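Local coordinates for protein 1-acyl-sn-glycerol-3-phosphate acyltransferase (Thermotoga maritima, PDB 5KYM) that transfers an acyl chain to 1-acyl-sn-glycerol-3-phosphate (lysophosphatidic acid), making phosphatidic acid at the membrane as an HX4D-family acyltransferase, at residues Arg2-Tyr14 with Leu194-Lys206. Numbering follows the deposited sequence.
Sequences RKIRNLLLTLYFY and LIPKGRWTFTPGK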
# COMPACT_ATOMS: atom_id res chain seq x y z
N ARG A 2 -19.60 -11.78 -20.38
CA ARG A 2 -18.99 -11.39 -19.10
C ARG A 2 -17.50 -11.21 -19.37
O ARG A 2 -16.93 -10.28 -18.83
CB ARG A 2 -19.25 -12.41 -17.99
CG ARG A 2 -20.26 -11.97 -16.89
CD ARG A 2 -20.60 -13.14 -15.92
NE ARG A 2 -19.39 -13.85 -15.41
CZ ARG A 2 -19.23 -15.17 -15.25
NH1 ARG A 2 -20.21 -16.03 -15.54
NH2 ARG A 2 -18.07 -15.65 -14.82
N LYS A 3 -16.89 -12.05 -20.22
CA LYS A 3 -15.51 -11.83 -20.70
C LYS A 3 -15.30 -10.47 -21.45
O LYS A 3 -14.24 -9.80 -21.25
CB LYS A 3 -14.96 -13.07 -21.50
CG LYS A 3 -14.15 -14.12 -20.70
CD LYS A 3 -12.63 -13.81 -20.60
CE LYS A 3 -12.20 -12.49 -19.92
NZ LYS A 3 -12.43 -12.39 -18.44
N ILE A 4 -16.27 -10.08 -22.29
CA ILE A 4 -16.18 -8.79 -23.03
C ILE A 4 -16.13 -7.57 -22.09
O ILE A 4 -15.34 -6.65 -22.28
CB ILE A 4 -17.30 -8.64 -24.10
CG1 ILE A 4 -17.00 -9.65 -25.24
CG2 ILE A 4 -17.41 -7.20 -24.63
CD1 ILE A 4 -18.18 -10.06 -26.10
N ARG A 5 -17.04 -7.62 -21.12
CA ARG A 5 -17.22 -6.58 -20.16
C ARG A 5 -15.92 -6.38 -19.39
O ARG A 5 -15.37 -5.26 -19.32
CB ARG A 5 -18.39 -6.95 -19.26
CG ARG A 5 -18.91 -5.83 -18.44
CD ARG A 5 -20.00 -6.35 -17.51
NE ARG A 5 -19.39 -7.23 -16.51
CZ ARG A 5 -18.66 -6.82 -15.46
NH1 ARG A 5 -18.40 -5.54 -15.22
NH2 ARG A 5 -18.17 -7.74 -14.64
N ASN A 6 -15.39 -7.45 -18.84
CA ASN A 6 -14.15 -7.40 -18.05
C ASN A 6 -12.99 -6.90 -18.85
O ASN A 6 -12.16 -6.16 -18.33
CB ASN A 6 -13.78 -8.80 -17.48
CG ASN A 6 -14.73 -9.28 -16.40
OD1 ASN A 6 -15.55 -8.51 -15.79
ND2 ASN A 6 -14.64 -10.58 -16.15
N LEU A 7 -12.87 -7.35 -20.10
CA LEU A 7 -11.76 -6.91 -20.95
C LEU A 7 -11.86 -5.39 -21.25
O LEU A 7 -10.92 -4.63 -20.99
CB LEU A 7 -11.72 -7.75 -22.21
CG LEU A 7 -10.80 -7.21 -23.33
CD1 LEU A 7 -9.34 -7.09 -22.87
CD2 LEU A 7 -10.97 -8.06 -24.59
N LEU A 8 -13.00 -4.94 -21.76
CA LEU A 8 -13.28 -3.52 -21.86
C LEU A 8 -13.02 -2.74 -20.58
O LEU A 8 -12.42 -1.67 -20.61
CB LEU A 8 -14.71 -3.27 -22.28
CG LEU A 8 -15.02 -3.72 -23.72
CD1 LEU A 8 -16.49 -3.34 -23.93
CD2 LEU A 8 -14.05 -3.15 -24.77
N LEU A 9 -13.46 -3.27 -19.45
CA LEU A 9 -13.11 -2.62 -18.18
C LEU A 9 -11.60 -2.54 -18.02
O LEU A 9 -11.05 -1.48 -17.75
CB LEU A 9 -13.72 -3.33 -17.02
CG LEU A 9 -13.38 -2.74 -15.69
CD1 LEU A 9 -13.99 -1.38 -15.53
CD2 LEU A 9 -13.96 -3.64 -14.62
N THR A 10 -10.93 -3.65 -18.25
CA THR A 10 -9.50 -3.65 -18.20
C THR A 10 -8.86 -2.58 -19.08
O THR A 10 -7.91 -1.92 -18.63
CB THR A 10 -8.95 -5.03 -18.56
OG1 THR A 10 -9.57 -6.02 -17.72
CG2 THR A 10 -7.39 -5.04 -18.39
N LEU A 11 -9.37 -2.40 -20.30
CA LEU A 11 -8.81 -1.41 -21.23
C LEU A 11 -9.03 0.01 -20.73
O LEU A 11 -8.11 0.81 -20.64
CB LEU A 11 -9.37 -1.61 -22.64
CG LEU A 11 -8.63 -2.81 -23.26
CD1 LEU A 11 -9.44 -3.79 -24.12
CD2 LEU A 11 -7.47 -2.17 -24.05
N TYR A 12 -10.27 0.27 -20.36
CA TYR A 12 -10.67 1.51 -19.72
C TYR A 12 -9.77 1.81 -18.51
O TYR A 12 -9.26 2.95 -18.37
CB TYR A 12 -12.16 1.40 -19.34
CG TYR A 12 -12.80 2.54 -18.61
CD1 TYR A 12 -13.19 3.69 -19.27
CD2 TYR A 12 -13.10 2.41 -17.25
CE1 TYR A 12 -13.83 4.73 -18.57
CE2 TYR A 12 -13.74 3.42 -16.53
CZ TYR A 12 -14.12 4.59 -17.17
OH TYR A 12 -14.72 5.58 -16.41
N PHE A 13 -9.50 0.80 -17.67
CA PHE A 13 -8.63 1.08 -16.55
C PHE A 13 -7.22 1.49 -16.98
O PHE A 13 -6.72 2.49 -16.49
CB PHE A 13 -8.54 -0.06 -15.55
CG PHE A 13 -7.67 0.25 -14.37
CD1 PHE A 13 -8.17 1.01 -13.33
CD2 PHE A 13 -6.37 -0.17 -14.32
CE1 PHE A 13 -7.36 1.35 -12.24
CE2 PHE A 13 -5.57 0.16 -13.25
CZ PHE A 13 -6.05 0.94 -12.22
N TYR A 14 -6.57 0.72 -17.86
CA TYR A 14 -5.18 1.00 -18.20
C TYR A 14 -5.07 2.32 -18.92
O TYR A 14 -4.13 3.09 -18.68
CB TYR A 14 -4.50 -0.15 -18.96
CG TYR A 14 -4.20 -1.36 -18.09
CD1 TYR A 14 -3.43 -1.22 -16.93
CD2 TYR A 14 -4.68 -2.61 -18.41
CE1 TYR A 14 -3.14 -2.30 -16.12
CE2 TYR A 14 -4.39 -3.71 -17.64
CZ TYR A 14 -3.62 -3.58 -16.48
OH TYR A 14 -3.37 -4.69 -15.64
N LEU A 194 -10.42 -8.76 -7.34
CA LEU A 194 -10.35 -7.65 -8.27
C LEU A 194 -9.31 -7.90 -9.35
O LEU A 194 -9.61 -7.85 -10.55
CB LEU A 194 -10.02 -6.40 -7.47
CG LEU A 194 -10.31 -5.00 -7.96
CD1 LEU A 194 -11.54 -4.93 -8.83
CD2 LEU A 194 -10.58 -4.09 -6.77
N ILE A 195 -8.07 -8.18 -8.92
CA ILE A 195 -7.00 -8.64 -9.83
C ILE A 195 -5.92 -9.50 -9.12
O ILE A 195 -4.98 -8.98 -8.49
CB ILE A 195 -6.44 -7.48 -10.67
CG1 ILE A 195 -5.57 -8.03 -11.81
CG2 ILE A 195 -5.70 -6.45 -9.84
CD1 ILE A 195 -5.18 -6.99 -12.84
N PRO A 196 -6.03 -10.84 -9.25
CA PRO A 196 -5.21 -11.83 -8.55
C PRO A 196 -3.87 -12.00 -9.16
O PRO A 196 -3.70 -11.64 -10.33
CB PRO A 196 -5.99 -13.10 -8.78
CG PRO A 196 -6.54 -12.95 -10.12
CD PRO A 196 -6.93 -11.52 -10.19
N LYS A 197 -2.93 -12.53 -8.37
CA LYS A 197 -1.55 -12.83 -8.89
C LYS A 197 -1.63 -13.54 -10.21
O LYS A 197 -2.44 -14.47 -10.37
CB LYS A 197 -0.76 -13.72 -7.91
CG LYS A 197 0.74 -13.71 -8.12
CD LYS A 197 1.46 -14.48 -7.01
CE LYS A 197 2.96 -14.24 -7.07
NZ LYS A 197 3.69 -15.23 -6.19
N GLY A 198 -0.86 -13.07 -11.17
CA GLY A 198 -0.82 -13.71 -12.48
C GLY A 198 -1.89 -13.38 -13.52
O GLY A 198 -1.63 -13.61 -14.71
N ARG A 199 -3.06 -12.90 -13.11
CA ARG A 199 -4.01 -12.30 -14.05
C ARG A 199 -3.73 -10.81 -14.32
O ARG A 199 -3.25 -10.10 -13.43
CB ARG A 199 -5.44 -12.45 -13.60
CG ARG A 199 -6.41 -12.57 -14.77
CD ARG A 199 -7.78 -12.99 -14.35
NE ARG A 199 -8.39 -11.85 -13.74
CZ ARG A 199 -9.28 -11.87 -12.78
NH1 ARG A 199 -9.68 -13.04 -12.29
NH2 ARG A 199 -9.72 -10.68 -12.28
N TRP A 200 -3.97 -10.42 -15.58
CA TRP A 200 -3.70 -9.08 -16.11
C TRP A 200 -4.98 -8.29 -16.33
O TRP A 200 -4.89 -7.08 -16.62
CB TRP A 200 -3.03 -9.13 -17.49
CG TRP A 200 -1.64 -9.68 -17.60
CD1 TRP A 200 -0.78 -9.98 -16.61
CD2 TRP A 200 -0.93 -9.94 -18.83
NE1 TRP A 200 0.40 -10.46 -17.12
CE2 TRP A 200 0.34 -10.43 -18.49
CE3 TRP A 200 -1.25 -9.80 -20.20
CZ2 TRP A 200 1.29 -10.79 -19.45
CZ3 TRP A 200 -0.31 -10.18 -21.16
CH2 TRP A 200 0.95 -10.66 -20.78
N THR A 201 -6.15 -8.97 -16.30
CA THR A 201 -7.48 -8.36 -16.35
C THR A 201 -8.14 -8.15 -15.00
O THR A 201 -7.89 -8.86 -14.03
CB THR A 201 -8.52 -9.21 -17.16
OG1 THR A 201 -8.89 -10.43 -16.50
CG2 THR A 201 -8.00 -9.47 -18.52
N PHE A 202 -9.06 -7.19 -14.98
CA PHE A 202 -9.82 -6.84 -13.78
C PHE A 202 -11.20 -7.47 -13.81
O PHE A 202 -11.66 -7.86 -14.87
CB PHE A 202 -9.96 -5.34 -13.73
CG PHE A 202 -8.65 -4.63 -13.50
CD1 PHE A 202 -8.18 -4.41 -12.22
CD2 PHE A 202 -7.88 -4.19 -14.58
CE1 PHE A 202 -6.99 -3.75 -12.02
CE2 PHE A 202 -6.66 -3.57 -14.36
CZ PHE A 202 -6.24 -3.33 -13.09
N THR A 203 -11.83 -7.61 -12.65
CA THR A 203 -13.25 -7.92 -12.51
C THR A 203 -13.76 -7.13 -11.34
O THR A 203 -13.18 -7.25 -10.27
CB THR A 203 -13.53 -9.41 -12.16
OG1 THR A 203 -13.01 -9.71 -10.89
CG2 THR A 203 -12.85 -10.41 -13.10
N PRO A 204 -14.83 -6.33 -11.48
CA PRO A 204 -15.26 -5.55 -10.30
C PRO A 204 -15.69 -6.38 -9.10
O PRO A 204 -15.97 -7.57 -9.24
CB PRO A 204 -16.47 -4.78 -10.82
CG PRO A 204 -16.21 -4.67 -12.26
CD PRO A 204 -15.61 -6.01 -12.66
N GLY A 205 -15.76 -5.71 -7.94
CA GLY A 205 -16.14 -6.32 -6.64
C GLY A 205 -15.92 -5.39 -5.49
O GLY A 205 -15.35 -4.34 -5.65
N LYS A 206 -16.32 -5.75 -4.29
CA LYS A 206 -16.12 -4.85 -3.14
C LYS A 206 -14.74 -5.08 -2.54
O LYS A 206 -14.29 -6.21 -2.45
CB LYS A 206 -17.16 -5.13 -2.10
CG LYS A 206 -18.58 -5.14 -2.64
CD LYS A 206 -19.61 -5.30 -1.56
CE LYS A 206 -19.96 -6.76 -1.34
NZ LYS A 206 -20.68 -6.76 -0.04
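Thr10 CG2 meets the Phe202 ring at its edge, while Ile195 CD1 sits over the centre of one face of that ring, 3.7 Å above its plane. Phe13 crosses it at about a right angle in side-chain direction, the planes inclined at 54° and Phe13 CD2 3.4 Å from Phe202 CZ. Tyr14 receives Phe202 CE2 over one face, completing an aromatic cluster, while its hydroxyl donates to Trp200 O (OH to O 3.0 Å), which lies in the plane of the tyrosine ring. Thr10 joins the two backbones: its OG1 accepts a nearly straight bond from Phe202 N (3.0 Å, 168°) and donates to Asn6 O. Its chi1 of -53° sets OG1 beside the backbone N, within range of that carbonyl one turn back. A valine here would probably leave Phe202 N without its acceptor and weaken the tie between loop and helix. Farther toward the N-terminus, Leu9 CD2 and Pro204 CG meet tip to tip at 3.4 Å, and the Arg5 guanidinium turns an edge to the same proline. Helices 2-34 and 38-59 probably form the two-helix motif that holds the acyltransferase domain at the bilayer; this contact ties its N-terminal turns to the loop between helix 191-194 and strand 207-211.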